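Local coordinates for protein cellulase (Uncultured bacterium, PDB 3WX5) that probably hydrolyses internal beta-1,4-glucosidic bonds of cellulose, as a family 12 glycoside hydrolase endoglucanase, at residues S115-A120 with G150-G155; D123-P128 with A218-F223; M143-W148 with W178-Y183; G156-T161 with E170-D175; S163-T168 with K198-D203. One frame throughout, in Å; residues are numbered along the deposited sequence.

Interaction 1 of 5, residues S115-A120 with G150-G155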
# COMPACT_ATOMS: atom_id res chain seq x y z
N SER A 115 4.73 -17.58 -9.64
CA SER A 115 3.48 -18.31 -9.49
C SER A 115 2.47 -17.41 -8.78
O SER A 115 2.83 -16.36 -8.26
CB SER A 115 3.71 -19.57 -8.66
OG SER A 115 4.00 -19.25 -7.30
N GLY A 116 1.25 -17.89 -8.62
CA GLY A 116 0.22 -17.12 -7.92
C GLY A 116 -0.41 -16.00 -8.72
O GLY A 116 -0.07 -15.74 -9.90
N ARG A 117 -1.37 -15.33 -8.08
CA ARG A 117 -2.00 -14.16 -8.66
C ARG A 117 -1.96 -13.07 -7.59
O ARG A 117 -2.51 -13.26 -6.50
CB ARG A 117 -3.46 -14.50 -9.04
CG ARG A 117 -3.54 -15.68 -10.03
CD ARG A 117 -4.97 -15.87 -10.55
NE ARG A 117 -5.30 -14.77 -11.47
CZ ARG A 117 -6.34 -13.95 -11.34
NH1 ARG A 117 -7.22 -14.13 -10.34
NH2 ARG A 117 -6.50 -12.96 -12.20
N TRP A 118 -1.21 -12.01 -7.87
CA TRP A 118 -0.83 -11.03 -6.84
C TRP A 118 -0.36 -9.75 -7.53
O TRP A 118 -0.16 -9.72 -8.77
CB TRP A 118 0.30 -11.55 -5.94
CG TRP A 118 1.50 -12.07 -6.75
CD1 TRP A 118 1.75 -13.38 -7.10
CD2 TRP A 118 2.59 -11.29 -7.29
NE1 TRP A 118 2.90 -13.45 -7.85
CE2 TRP A 118 3.42 -12.19 -8.00
CE3 TRP A 118 2.94 -9.94 -7.23
CZ2 TRP A 118 4.56 -11.76 -8.70
CZ3 TRP A 118 4.10 -9.51 -7.92
CH2 TRP A 118 4.89 -10.43 -8.64
N ASN A 119 -0.29 -8.67 -6.76
CA ASN A 119 0.38 -7.47 -7.23
C ASN A 119 1.32 -6.98 -6.14
O ASN A 119 1.30 -7.52 -5.03
CB ASN A 119 -0.64 -6.39 -7.61
CG ASN A 119 -1.39 -5.80 -6.41
OD1 ASN A 119 -0.86 -5.73 -5.29
ND2 ASN A 119 -2.57 -5.23 -6.68
N ALA A 120 2.23 -6.07 -6.51
CA ALA A 120 3.06 -5.37 -5.52
C ALA A 120 2.72 -3.90 -5.68
O ALA A 120 2.80 -3.37 -6.79
CB ALA A 120 4.57 -5.60 -5.84
N GLY A 150 -0.52 -12.73 -13.28
CA GLY A 150 -1.77 -13.47 -13.42
C GLY A 150 -2.92 -12.67 -13.99
O GLY A 150 -4.07 -13.06 -13.85
N ASN A 151 -2.63 -11.55 -14.65
CA ASN A 151 -3.68 -10.72 -15.25
C ASN A 151 -4.69 -10.18 -14.26
O ASN A 151 -5.84 -9.95 -14.62
CB ASN A 151 -4.43 -11.45 -16.41
CG ASN A 151 -5.06 -10.47 -17.41
OD1 ASN A 151 -4.43 -9.49 -17.81
ND2 ASN A 151 -6.28 -10.75 -17.86
N VAL A 152 -4.26 -9.96 -13.01
CA VAL A 152 -5.10 -9.31 -12.02
C VAL A 152 -5.35 -7.86 -12.47
O VAL A 152 -4.52 -7.30 -13.18
CB VAL A 152 -4.43 -9.37 -10.62
CG1 VAL A 152 -4.41 -10.81 -10.11
CG2 VAL A 152 -3.01 -8.78 -10.67
N MET A 153 -6.51 -7.29 -12.13
CA MET A 153 -6.94 -5.98 -12.68
C MET A 153 -7.26 -5.08 -11.47
O MET A 153 -7.78 -5.56 -10.48
CB MET A 153 -8.22 -6.13 -13.51
CG MET A 153 -7.99 -6.67 -14.93
SD MET A 153 -6.84 -5.64 -15.88
CE MET A 153 -5.98 -6.88 -16.86
N PRO A 154 -6.98 -3.77 -11.59
CA PRO A 154 -7.52 -2.79 -10.63
C PRO A 154 -9.04 -2.78 -10.63
O PRO A 154 -9.68 -3.20 -11.62
CB PRO A 154 -6.99 -1.47 -11.19
CG PRO A 154 -5.70 -1.84 -11.83
CD PRO A 154 -6.07 -3.13 -12.54
N GLY A 155 -9.62 -2.34 -9.52
CA GLY A 155 -11.06 -2.03 -9.46
C GLY A 155 -11.47 -0.96 -10.46
O GLY A 155 -10.64 -0.18 -10.92
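Arg117 grips the backbone carbonyl of Gly150 in a side-chain-to-backbone contact at the margin of the beta jelly roll. Arg117 opens strand 117-127. Gly150 lies in the loop that leaves strand 140-149, the neighbouring antiparallel strand. The chain of Arg117 bends at chi3 (72°), which turns NE in the direction of the loop. Two nitrogens then hold one oxygen side-on. Arg117 NH2 bonds to Gly150 O at 2.9 Å, and Arg117 NE to the same Gly150 O at 3.2 Å. The oxygen lies close to the guanidinium plane, and both donors reach it from the same face of its carbonyl plane. Val152 CG1 sits 3.7 Å above the guanidinium plane, offset toward its rim. The remaining nitrogen, Arg117 NH1, forms a salt bridge with Asp71. An alanine in place of Arg117 would probably leave Gly150 O without these two donors and Asp71 without this cationic partner, and so set the loop freer to move. Gly150 has a positive phi (99°), and a CB here would clash with Arg117 CG. The CB of Trp118 points away from the loop, and its indole NE1 bonds to Ser115 O at 2.9 Å, in the plane of the indole. The backbone of Trp118 still meets the loop: its O lies 3.6 Å from Val152 CG2.

Interaction 2 of 5, residues D123-P128 with A218-F223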
# COMPACT_ATOMS: atom_id res chain seq x y z
N ASP A 123 -0.50 1.58 -1.20
CA ASP A 123 -1.91 1.77 -0.87
C ASP A 123 -1.93 2.95 0.09
O ASP A 123 -1.30 2.88 1.15
CB ASP A 123 -2.42 0.48 -0.17
CG ASP A 123 -3.93 0.33 -0.25
OD1 ASP A 123 -4.50 1.02 -1.09
OD2 ASP A 123 -4.54 -0.51 0.47
N LEU A 124 -2.48 4.10 -0.34
CA LEU A 124 -2.55 5.27 0.54
C LEU A 124 -4.01 5.56 0.85
O LEU A 124 -4.86 5.53 -0.05
CB LEU A 124 -1.94 6.50 -0.17
CG LEU A 124 -0.41 6.62 -0.24
CD1 LEU A 124 0.19 5.51 -1.08
CD2 LEU A 124 -0.02 7.98 -0.83
N TRP A 125 -4.28 6.00 2.08
CA TRP A 125 -5.65 6.09 2.56
C TRP A 125 -5.91 7.54 2.97
O TRP A 125 -5.10 8.15 3.66
CB TRP A 125 -5.89 5.15 3.76
CG TRP A 125 -6.06 3.70 3.38
CD1 TRP A 125 -5.17 2.68 3.57
CD2 TRP A 125 -7.20 3.13 2.72
NE1 TRP A 125 -5.69 1.51 3.09
CE2 TRP A 125 -6.91 1.76 2.51
CE3 TRP A 125 -8.43 3.63 2.30
CZ2 TRP A 125 -7.84 0.87 1.96
CZ3 TRP A 125 -9.34 2.75 1.70
CH2 TRP A 125 -9.01 1.40 1.47
N PHE A 126 -7.06 8.05 2.54
CA PHE A 126 -7.47 9.44 2.79
C PHE A 126 -8.90 9.50 3.33
O PHE A 126 -9.76 8.70 2.95
CB PHE A 126 -7.45 10.23 1.48
CG PHE A 126 -6.15 10.15 0.74
CD1 PHE A 126 -5.84 9.04 -0.04
CD2 PHE A 126 -5.27 11.23 0.73
CE1 PHE A 126 -4.60 8.95 -0.70
CE2 PHE A 126 -4.10 11.19 -0.02
CZ PHE A 126 -3.79 10.05 -0.77
N SER A 127 -9.19 10.53 4.13
CA SER A 127 -10.60 10.81 4.39
C SER A 127 -10.79 12.17 5.02
O SER A 127 -9.81 12.80 5.44
CB SER A 127 -11.18 9.75 5.32
OG SER A 127 -11.03 10.17 6.66
N PRO A 128 -12.03 12.66 5.04
CA PRO A 128 -12.20 14.01 5.53
C PRO A 128 -12.04 14.07 7.03
O PRO A 128 -11.95 15.16 7.59
CB PRO A 128 -13.64 14.37 5.12
CG PRO A 128 -14.33 13.09 4.96
CD PRO A 128 -13.26 12.14 4.41
N ALA A 218 -2.37 7.32 5.91
CA ALA A 218 -1.42 6.21 5.92
C ALA A 218 -0.78 6.05 4.57
O ALA A 218 -1.47 6.13 3.57
CB ALA A 218 -2.15 4.89 6.28
N VAL A 219 0.52 5.74 4.56
CA VAL A 219 1.22 5.39 3.34
C VAL A 219 1.72 3.96 3.55
O VAL A 219 2.60 3.73 4.42
CB VAL A 219 2.44 6.33 3.12
CG1 VAL A 219 3.21 5.93 1.84
CG2 VAL A 219 1.96 7.78 3.01
N GLU A 220 1.23 3.03 2.73
CA GLU A 220 1.53 1.61 2.91
C GLU A 220 2.09 1.07 1.61
O GLU A 220 1.79 1.58 0.54
CB GLU A 220 0.26 0.83 3.29
CG GLU A 220 -0.78 1.64 4.05
CD GLU A 220 -1.88 0.79 4.72
OE1 GLU A 220 -2.05 -0.40 4.38
OE2 GLU A 220 -2.54 1.31 5.65
N THR A 221 2.83 -0.03 1.70
CA THR A 221 3.04 -0.82 0.49
C THR A 221 3.11 -2.30 0.85
O THR A 221 3.29 -2.64 2.03
CB THR A 221 4.32 -0.38 -0.24
OG1 THR A 221 4.32 -0.96 -1.55
CG2 THR A 221 5.59 -0.85 0.55
N GLY A 222 2.88 -3.16 -0.12
CA GLY A 222 2.78 -4.61 0.17
C GLY A 222 2.30 -5.33 -1.06
O GLY A 222 2.47 -4.82 -2.17
N PHE A 223 1.62 -6.46 -0.87
CA PHE A 223 1.23 -7.30 -2.00
C PHE A 223 -0.25 -7.61 -1.83
O PHE A 223 -0.64 -8.20 -0.82
CB PHE A 223 2.02 -8.61 -1.97
CG PHE A 223 3.53 -8.41 -1.96
CD1 PHE A 223 4.20 -8.13 -3.14
CD2 PHE A 223 4.24 -8.41 -0.75
CE1 PHE A 223 5.58 -7.91 -3.15
CE2 PHE A 223 5.63 -8.17 -0.74
CZ PHE A 223 6.29 -7.94 -1.95
O HOH W 1 -4.31 -1.18 3.13
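Ala218 meets Trp125 through a backbone bond: Ala218 O accepts a hydrogen bond from Trp125 N at 3.2 Å. The same oxygen takes a CA-H...O contact from Leu124. Val219 pairs with Leu124 as a non-hydrogen-bonded pair, and Val219 CG2 rests 4.2 Å from Leu124 CG on the face that packs on helix 197-206 and strand 101-111. Glu220 and Asp123 exchange two backbone bonds. The chi1 of Glu220 (-29°) brings its CG to 3.2 Å from Asp123 O. The chain runs on extended beyond CG, and its carboxylate sits at the indole edge, with Glu220 OE2 3.6 Å from Trp125 CD1. That oxygen also bonds to His84. A water links Glu220 OE1 (2.7 Å), Asp123 OD2 (2.8 Å) and Trp125 NE1 (3.0 Å). An alanine at Glu220 would probably leave the water with one acceptor fewer and His84 without this bond. Trp125 also meets Trp85, Tyr136 and Trp178. Such an aromatic and acidic face, on an antiparallel strand pair of a jelly-roll sheet, is consistent with the sugar-binding cleft of family 12 enzymes.

Interaction 3 of 5, residues M143-W148 with W178-Y183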
# COMPACT_ATOMS: atom_id res chain seq x y z
N MET A 143 -3.83 3.66 -4.99
CA MET A 143 -2.88 2.57 -5.15
C MET A 143 -1.87 2.90 -6.25
O MET A 143 -2.21 3.54 -7.25
CB MET A 143 -3.59 1.26 -5.52
CG MET A 143 -4.71 0.82 -4.57
SD MET A 143 -4.92 -1.00 -4.63
CE MET A 143 -3.52 -1.61 -3.66
N ILE A 144 -0.69 2.30 -6.14
CA ILE A 144 0.34 2.44 -7.17
C ILE A 144 0.90 1.06 -7.40
O ILE A 144 1.59 0.53 -6.52
CB ILE A 144 1.47 3.36 -6.74
CG1 ILE A 144 0.91 4.76 -6.43
CG2 ILE A 144 2.51 3.47 -7.88
CD1 ILE A 144 1.90 5.71 -5.75
N TRP A 145 0.54 0.45 -8.53
CA TRP A 145 0.88 -0.95 -8.80
C TRP A 145 2.20 -0.98 -9.57
O TRP A 145 2.30 -0.39 -10.65
CB TRP A 145 -0.20 -1.62 -9.67
CG TRP A 145 -1.56 -1.87 -9.00
CD1 TRP A 145 -2.15 -1.14 -7.99
CD2 TRP A 145 -2.48 -2.93 -9.32
NE1 TRP A 145 -3.37 -1.71 -7.65
CE2 TRP A 145 -3.61 -2.78 -8.48
CE3 TRP A 145 -2.47 -3.96 -10.28
CZ2 TRP A 145 -4.68 -3.67 -8.51
CZ3 TRP A 145 -3.58 -4.83 -10.35
CH2 TRP A 145 -4.67 -4.67 -9.48
N LEU A 146 3.19 -1.68 -9.03
CA LEU A 146 4.54 -1.70 -9.60
C LEU A 146 4.84 -3.01 -10.33
O LEU A 146 5.67 -3.04 -11.25
CB LEU A 146 5.59 -1.49 -8.50
CG LEU A 146 5.41 -0.17 -7.74
CD1 LEU A 146 6.37 -0.15 -6.57
CD2 LEU A 146 5.63 1.05 -8.68
N ASN A 147 4.17 -4.08 -9.91
CA ASN A 147 4.47 -5.42 -10.44
C ASN A 147 3.29 -6.34 -10.07
O ASN A 147 2.43 -5.97 -9.27
CB ASN A 147 5.81 -5.93 -9.85
CG ASN A 147 6.58 -6.83 -10.81
OD1 ASN A 147 7.83 -6.77 -10.91
ND2 ASN A 147 5.86 -7.70 -11.50
N TRP A 148 3.17 -7.47 -10.75
CA TRP A 148 1.98 -8.33 -10.58
C TRP A 148 2.18 -9.61 -11.39
O TRP A 148 3.11 -9.71 -12.18
CB TRP A 148 0.71 -7.62 -11.08
CG TRP A 148 0.77 -7.29 -12.55
CD1 TRP A 148 0.46 -8.13 -13.60
CD2 TRP A 148 1.19 -6.05 -13.13
NE1 TRP A 148 0.65 -7.47 -14.80
CE2 TRP A 148 1.12 -6.21 -14.54
CE3 TRP A 148 1.65 -4.84 -12.60
CZ2 TRP A 148 1.52 -5.20 -15.42
CZ3 TRP A 148 2.06 -3.84 -13.47
CH2 TRP A 148 2.00 -4.04 -14.87
N TRP A 178 -15.67 4.66 -0.75
CA TRP A 178 -14.58 5.62 -0.90
C TRP A 178 -14.22 5.70 -2.37
O TRP A 178 -14.65 4.86 -3.15
CB TRP A 178 -13.37 5.15 -0.07
CG TRP A 178 -12.78 3.81 -0.53
CD1 TRP A 178 -11.63 3.62 -1.22
CD2 TRP A 178 -13.28 2.49 -0.23
NE1 TRP A 178 -11.39 2.26 -1.43
CE2 TRP A 178 -12.41 1.55 -0.85
CE3 TRP A 178 -14.37 2.01 0.52
CZ2 TRP A 178 -12.60 0.17 -0.75
CZ3 TRP A 178 -14.59 0.64 0.57
CH2 TRP A 178 -13.70 -0.27 -0.04
N ASN A 179 -13.48 6.73 -2.78
CA ASN A 179 -13.02 6.79 -4.16
C ASN A 179 -11.76 5.95 -4.26
O ASN A 179 -10.81 6.15 -3.50
CB ASN A 179 -12.68 8.23 -4.57
CG ASN A 179 -13.91 9.11 -4.81
OD1 ASN A 179 -13.78 10.35 -4.92
ND2 ASN A 179 -15.08 8.49 -4.98
N TYR A 180 -11.72 5.06 -5.24
CA TYR A 180 -10.56 4.19 -5.46
C TYR A 180 -9.84 4.65 -6.71
O TYR A 180 -10.45 4.74 -7.78
CB TYR A 180 -11.04 2.76 -5.66
CG TYR A 180 -10.00 1.77 -6.17
CD1 TYR A 180 -9.30 0.97 -5.28
CD2 TYR A 180 -9.88 1.50 -7.53
CE1 TYR A 180 -8.38 -0.01 -5.72
CE2 TYR A 180 -8.96 0.51 -8.01
CZ TYR A 180 -8.24 -0.25 -7.09
OH TYR A 180 -7.44 -1.29 -7.53
N ILE A 181 -8.57 5.01 -6.57
CA ILE A 181 -7.77 5.39 -7.73
C ILE A 181 -6.54 4.50 -7.78
O ILE A 181 -5.83 4.36 -6.79
CB ILE A 181 -7.27 6.86 -7.68
CG1 ILE A 181 -8.38 7.82 -7.18
CG2 ILE A 181 -6.84 7.28 -9.08
CD1 ILE A 181 -8.27 8.17 -5.68
N ALA A 182 -6.32 3.82 -8.91
CA ALA A 182 -5.13 2.97 -9.01
C ALA A 182 -4.26 3.44 -10.17
O ALA A 182 -4.77 3.64 -11.29
CB ALA A 182 -5.52 1.53 -9.19
N TYR A 183 -2.96 3.54 -9.93
CA TYR A 183 -2.02 3.84 -11.01
C TYR A 183 -1.24 2.58 -11.27
O TYR A 183 -0.47 2.16 -10.43
CB TYR A 183 -1.06 4.97 -10.61
CG TYR A 183 -1.80 6.29 -10.39
CD1 TYR A 183 -2.41 6.57 -9.17
CD2 TYR A 183 -1.95 7.21 -11.44
CE1 TYR A 183 -3.13 7.76 -8.97
CE2 TYR A 183 -2.66 8.42 -11.25
CZ TYR A 183 -3.24 8.68 -10.02
OH TYR A 183 -4.04 9.80 -9.84
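Met143 and Ala182 form a parallel pair, followed by Ile144 and Tyr183, within the otherwise largely antiparallel mixed sheet of the jelly roll. Three backbone hydrogen bonds join the strands. Met143 N donates to Ile181 O at 2.8 Å, Tyr183 N to Met143 O at 2.8 Å, and Trp145 N to Tyr183 O at 2.7 Å. Two CA-H...O contacts, from Ala182 and Ile144, add to this ladder. Met143 also makes a Met-aromatic contact. Its SD lies 3.8 Å from Tyr180 CE1 and approaches the ring obliquely. In Tyr180, CG is anti to the backbone N (chi1 168°). The far end of its ring comes nearer the other strand than CB does. The Met143 sulfur also accepts a weak bond from Trp145 NE1. In the apolar packing, Met143 CB lies 4.2 Å from Ala182 CB, with Trp145 beside the same methyl. Two rings also meet oxygens. Trp145 and Tyr180 cross at about a right angle, with Trp145 CZ2 3.8 Å from Tyr180 OH. That hydroxyl bonds to Gly155 N. The ring of Tyr183 turns its edge to Met143 O, with CD1 3.6 Å away. Strand 140-149 is flanked by strand 117-127, antiparallel, and strand 179-185, parallel. Strand 167-175 follows beyond, and Tyr183 reaches helix 197-206 through a hydrogen bond to Asp203.

Interaction 4 of 5, residues G156-T161 with E170-D175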
# COMPACT_ATOMS: atom_id res chain seq x y z
N GLY A 156 -12.75 -0.93 -10.79
CA GLY A 156 -13.30 0.21 -11.54
C GLY A 156 -13.00 0.13 -13.02
O GLY A 156 -12.96 -0.96 -13.60
N ASN A 157 -12.77 1.29 -13.63
CA ASN A 157 -12.60 1.41 -15.07
C ASN A 157 -11.31 2.17 -15.35
O ASN A 157 -10.95 3.10 -14.62
CB ASN A 157 -13.74 2.22 -15.69
CG ASN A 157 -15.09 1.60 -15.44
OD1 ASN A 157 -15.95 2.21 -14.80
ND2 ASN A 157 -15.31 0.43 -16.02
N ARG A 158 -10.69 1.83 -16.47
CA ARG A 158 -9.53 2.57 -16.97
C ARG A 158 -10.00 3.91 -17.50
O ARG A 158 -10.85 3.96 -18.40
CB ARG A 158 -8.88 1.76 -18.11
CG ARG A 158 -7.87 2.56 -18.94
CD ARG A 158 -6.54 2.60 -18.24
NE ARG A 158 -5.45 3.16 -19.06
CZ ARG A 158 -4.65 2.43 -19.85
NH1 ARG A 158 -4.90 1.13 -20.03
NH2 ARG A 158 -3.63 2.99 -20.47
N VAL A 159 -9.43 5.00 -16.99
CA VAL A 159 -9.87 6.33 -17.40
C VAL A 159 -8.84 7.16 -18.14
O VAL A 159 -9.20 8.17 -18.76
CB VAL A 159 -10.45 7.14 -16.22
CG1 VAL A 159 -11.73 6.50 -15.72
CG2 VAL A 159 -9.41 7.30 -15.09
N ALA A 160 -7.55 6.81 -18.02
CA ALA A 160 -6.48 7.65 -18.59
C ALA A 160 -5.14 6.94 -18.57
O ALA A 160 -5.00 5.86 -18.01
CB ALA A 160 -6.36 8.99 -17.84
N THR A 161 -4.16 7.56 -19.23
CA THR A 161 -2.76 7.18 -19.15
C THR A 161 -2.00 8.48 -18.86
O THR A 161 -2.41 9.56 -19.32
CB THR A 161 -2.30 6.60 -20.50
OG1 THR A 161 -3.17 5.53 -20.87
CG2 THR A 161 -0.86 6.06 -20.40
N GLU A 170 -1.22 3.71 -16.21
CA GLU A 170 -2.67 3.63 -16.39
C GLU A 170 -3.39 4.18 -15.19
O GLU A 170 -3.02 3.84 -14.06
CB GLU A 170 -3.08 2.15 -16.54
CG GLU A 170 -2.32 1.41 -17.65
CD GLU A 170 -2.65 -0.06 -17.70
OE1 GLU A 170 -3.56 -0.48 -16.96
OE2 GLU A 170 -1.98 -0.82 -18.43
N VAL A 171 -4.45 4.97 -15.41
CA VAL A 171 -5.24 5.47 -14.29
C VAL A 171 -6.58 4.74 -14.26
O VAL A 171 -7.26 4.66 -15.29
CB VAL A 171 -5.47 7.00 -14.40
CG1 VAL A 171 -6.12 7.53 -13.15
CG2 VAL A 171 -4.13 7.75 -14.65
N TRP A 172 -6.88 4.10 -13.13
CA TRP A 172 -8.15 3.36 -12.92
C TRP A 172 -8.93 4.02 -11.82
O TRP A 172 -8.33 4.49 -10.84
CB TRP A 172 -7.85 1.92 -12.50
CG TRP A 172 -7.20 1.13 -13.58
CD1 TRP A 172 -5.91 1.25 -14.04
CD2 TRP A 172 -7.82 0.13 -14.38
NE1 TRP A 172 -5.70 0.36 -15.10
CE2 TRP A 172 -6.86 -0.34 -15.30
CE3 TRP A 172 -9.09 -0.47 -14.34
CZ2 TRP A 172 -7.14 -1.38 -16.21
CZ3 TRP A 172 -9.39 -1.46 -15.26
CH2 TRP A 172 -8.41 -1.92 -16.17
N PHE A 173 -10.26 4.07 -11.95
CA PHE A 173 -11.09 4.76 -10.96
C PHE A 173 -12.32 3.92 -10.64
O PHE A 173 -12.99 3.44 -11.56
CB PHE A 173 -11.55 6.13 -11.50
CG PHE A 173 -12.50 6.85 -10.57
CD1 PHE A 173 -12.10 7.20 -9.29
CD2 PHE A 173 -13.83 7.03 -10.93
CE1 PHE A 173 -12.97 7.81 -8.41
CE2 PHE A 173 -14.71 7.65 -10.05
CZ PHE A 173 -14.28 8.01 -8.78
N ALA A 174 -12.63 3.73 -9.35
CA ALA A 174 -13.95 3.23 -8.98
C ALA A 174 -14.60 4.16 -7.98
O ALA A 174 -14.00 4.52 -6.98
CB ALA A 174 -13.85 1.81 -8.38
N ASP A 175 -15.91 4.29 -8.12
CA ASP A 175 -16.70 5.06 -7.18
C ASP A 175 -17.41 4.11 -6.19
O ASP A 175 -18.51 3.62 -6.46
CB ASP A 175 -17.69 5.92 -7.98
CG ASP A 175 -18.57 6.76 -7.08
OD1 ASP A 175 -18.27 6.85 -5.87
OD2 ASP A 175 -19.55 7.31 -7.61
O HOH W 2 -15.09 4.38 -13.01
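Trp172 carries Arg158 CB over the centre of one face of its six-membered ring, a CH-pi contact of 4.0 Å from CB to the ring centroid. The two residues face each other across the bulged beta hairpin of strands 157-164 and 167-175 in the jelly roll. At the indole edge lie Gly156 O and Glu170 OE1, the latter accepting a bond from Trp172 NE1 in the ring plane. The Arg158 guanidinium has Glu170 CG 3.3 Å above its centre. Guanidinium and carboxylate planes stack 6° apart. The salt bridge from Arg158 NH1 to Glu170 OE1 is long, and the oxygen lies well out of the guanidinium plane, so that no N-H points at it. NE and NH2 bond within their own strand instead: Arg158 NE to Ala160 O at 2.9 Å, and NH2 to Thr161 OG1.

The bulge is of the classic type. Val159 and Ala160 both face Val171. Val171 O takes a straight bond from Val159 N at 2.8 Å and a weak one from Ala160 N. Val159 CG2 packs 3.8 Å from Val171 CG1. Ala160 CB meets Val171 on the face opposite Trp172. Phe173 and Asn157 pair through two backbone bonds. A water bridges Asn157 OD1 and Phe173 O. At the bulge, Ala160 O has two donors: Arg158 NE and Val171 N reach it from opposite faces of its carbonyl plane.

Interaction 5 of 5, residues S163-T168 with K198-D203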
# COMPACT_ATOMS: atom_id res chain seq x y z
N SER A 163 1.88 10.52 -17.50
CA SER A 163 3.31 10.57 -17.09
C SER A 163 3.40 11.23 -15.71
O SER A 163 2.97 12.39 -15.55
CB SER A 163 4.14 11.39 -18.07
OG SER A 163 5.51 11.39 -17.66
N LEU A 164 3.88 10.47 -14.73
CA LEU A 164 4.04 10.98 -13.35
C LEU A 164 5.28 10.36 -12.74
O LEU A 164 5.57 9.20 -12.97
CB LEU A 164 2.83 10.58 -12.49
CG LEU A 164 1.47 11.21 -12.81
CD1 LEU A 164 0.36 10.49 -11.99
CD2 LEU A 164 1.50 12.74 -12.53
N ALA A 165 6.04 11.18 -12.02
CA ALA A 165 7.08 10.69 -11.10
C ALA A 165 8.17 9.94 -11.85
O ALA A 165 8.82 9.06 -11.28
CB ALA A 165 6.47 9.77 -10.00
N GLY A 166 8.30 10.21 -13.15
CA GLY A 166 9.43 9.66 -13.90
C GLY A 166 9.07 8.41 -14.67
O GLY A 166 9.95 7.72 -15.17
N ALA A 167 7.77 8.09 -14.73
CA ALA A 167 7.30 6.91 -15.45
C ALA A 167 5.90 7.15 -15.96
O ALA A 167 5.38 8.25 -15.83
CB ALA A 167 7.35 5.68 -14.53
N THR A 168 5.35 6.13 -16.64
CA THR A 168 4.04 6.19 -17.26
C THR A 168 3.10 5.20 -16.56
O THR A 168 3.54 4.08 -16.21
CB THR A 168 4.20 5.81 -18.79
OG1 THR A 168 4.95 6.88 -19.39
CG2 THR A 168 2.86 5.77 -19.46
N LYS A 198 3.62 12.36 -3.98
CA LYS A 198 2.78 13.57 -4.07
C LYS A 198 2.31 13.78 -5.52
O LYS A 198 1.22 14.27 -5.76
CB LYS A 198 3.57 14.80 -3.60
CG LYS A 198 2.78 16.11 -3.47
CD LYS A 198 1.63 15.96 -2.47
CE LYS A 198 0.81 17.25 -2.26
NZ LYS A 198 1.15 18.44 -3.13
N ALA A 199 3.13 13.37 -6.49
CA ALA A 199 2.72 13.53 -7.91
C ALA A 199 1.41 12.79 -8.15
O ALA A 199 0.50 13.32 -8.82
CB ALA A 199 3.80 13.02 -8.85
N PHE A 200 1.28 11.58 -7.61
CA PHE A 200 0.03 10.81 -7.77
C PHE A 200 -1.13 11.46 -7.05
O PHE A 200 -2.24 11.51 -7.57
CB PHE A 200 0.22 9.36 -7.28
CG PHE A 200 1.30 8.62 -8.01
CD1 PHE A 200 2.62 8.71 -7.58
CD2 PHE A 200 1.03 8.00 -9.24
CE1 PHE A 200 3.66 8.12 -8.28
CE2 PHE A 200 2.06 7.33 -9.91
CZ PHE A 200 3.38 7.40 -9.43
N ILE A 201 -0.89 11.86 -5.81
CA ILE A 201 -1.88 12.59 -5.08
C ILE A 201 -2.41 13.81 -5.83
O ILE A 201 -3.62 13.97 -5.97
CB ILE A 201 -1.35 13.02 -3.69
CG1 ILE A 201 -0.97 11.77 -2.90
CG2 ILE A 201 -2.42 13.83 -2.99
CD1 ILE A 201 -0.39 12.05 -1.45
N ASP A 202 -1.50 14.62 -6.39
CA ASP A 202 -1.91 15.85 -7.07
C ASP A 202 -2.66 15.53 -8.36
O ASP A 202 -3.56 16.26 -8.74
CB ASP A 202 -0.69 16.74 -7.39
CG ASP A 202 -0.16 17.49 -6.16
OD1 ASP A 202 -0.76 17.37 -5.07
OD2 ASP A 202 0.92 18.13 -6.26
N ASP A 203 -2.32 14.41 -9.01
CA ASP A 203 -3.06 14.01 -10.22
C ASP A 203 -4.48 13.60 -9.85
O ASP A 203 -5.46 14.00 -10.49
CB ASP A 203 -2.34 12.87 -10.95
CG ASP A 203 -3.11 12.36 -12.15
OD1 ASP A 203 -3.02 12.98 -13.25
OD2 ASP A 203 -3.88 11.39 -11.99
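The type I' turn of a beta hairpin, Leu164 to Ala167, leans on helix 197-206 through Leu164 and Ala165. The turn is closed by backbone bonds in both directions between Leu164 and Ala167. Ala165 and Gly166 have the positive phi angles of this turn type. Leu164 does most of the touching. Its CB lies over one face of the Phe200 ring. CG is anti to the carbonyl carbon (chi1 -67°), and the methyls beyond it meet the helix. Leu164 CD1 is 3.8 Å from Phe200 CD2 and 3.7 Å from Asp203 CB. Leu164 CD2 lies 4.3 Å from Ala199 CB. Ala165 CB approaches the same ring obliquely, 3.7 Å from Phe200 CE1. The contact is thus apolar. The carboxylate of Asp203 is engaged by Tyr183 and by a salt bridge with Arg207. Phe200 also meets Trp169 and Tyr183 edge-to-face. This is a hairpin tip packed on the one helix of a family 12 jelly roll.

How the interactions relate
Interactions 2 and 3 are buried and form the middle of the mixed sheet; interactions 4 and 5 lie at the surface, and interaction 1 is partly buried. Interactions 1 and 2 share strand 117-127, which joins interaction 3 through strand 140-149. Strand 179-185 comes next in the sheet, followed by the hairpin used by both 4 and 5. The backbone bonds of Trp172 and Ala174 to strand 179-185 tie interaction 4 to interaction 3. Chemistry follows place. Strand ladders dominate 2, 3 and 4. Interaction 1 relies on one arginine holding a loop, while interaction 5 is apolar packing on a helix. An arginine laid against an indole and a carboxylate marks the exposed hairpin of interaction 4.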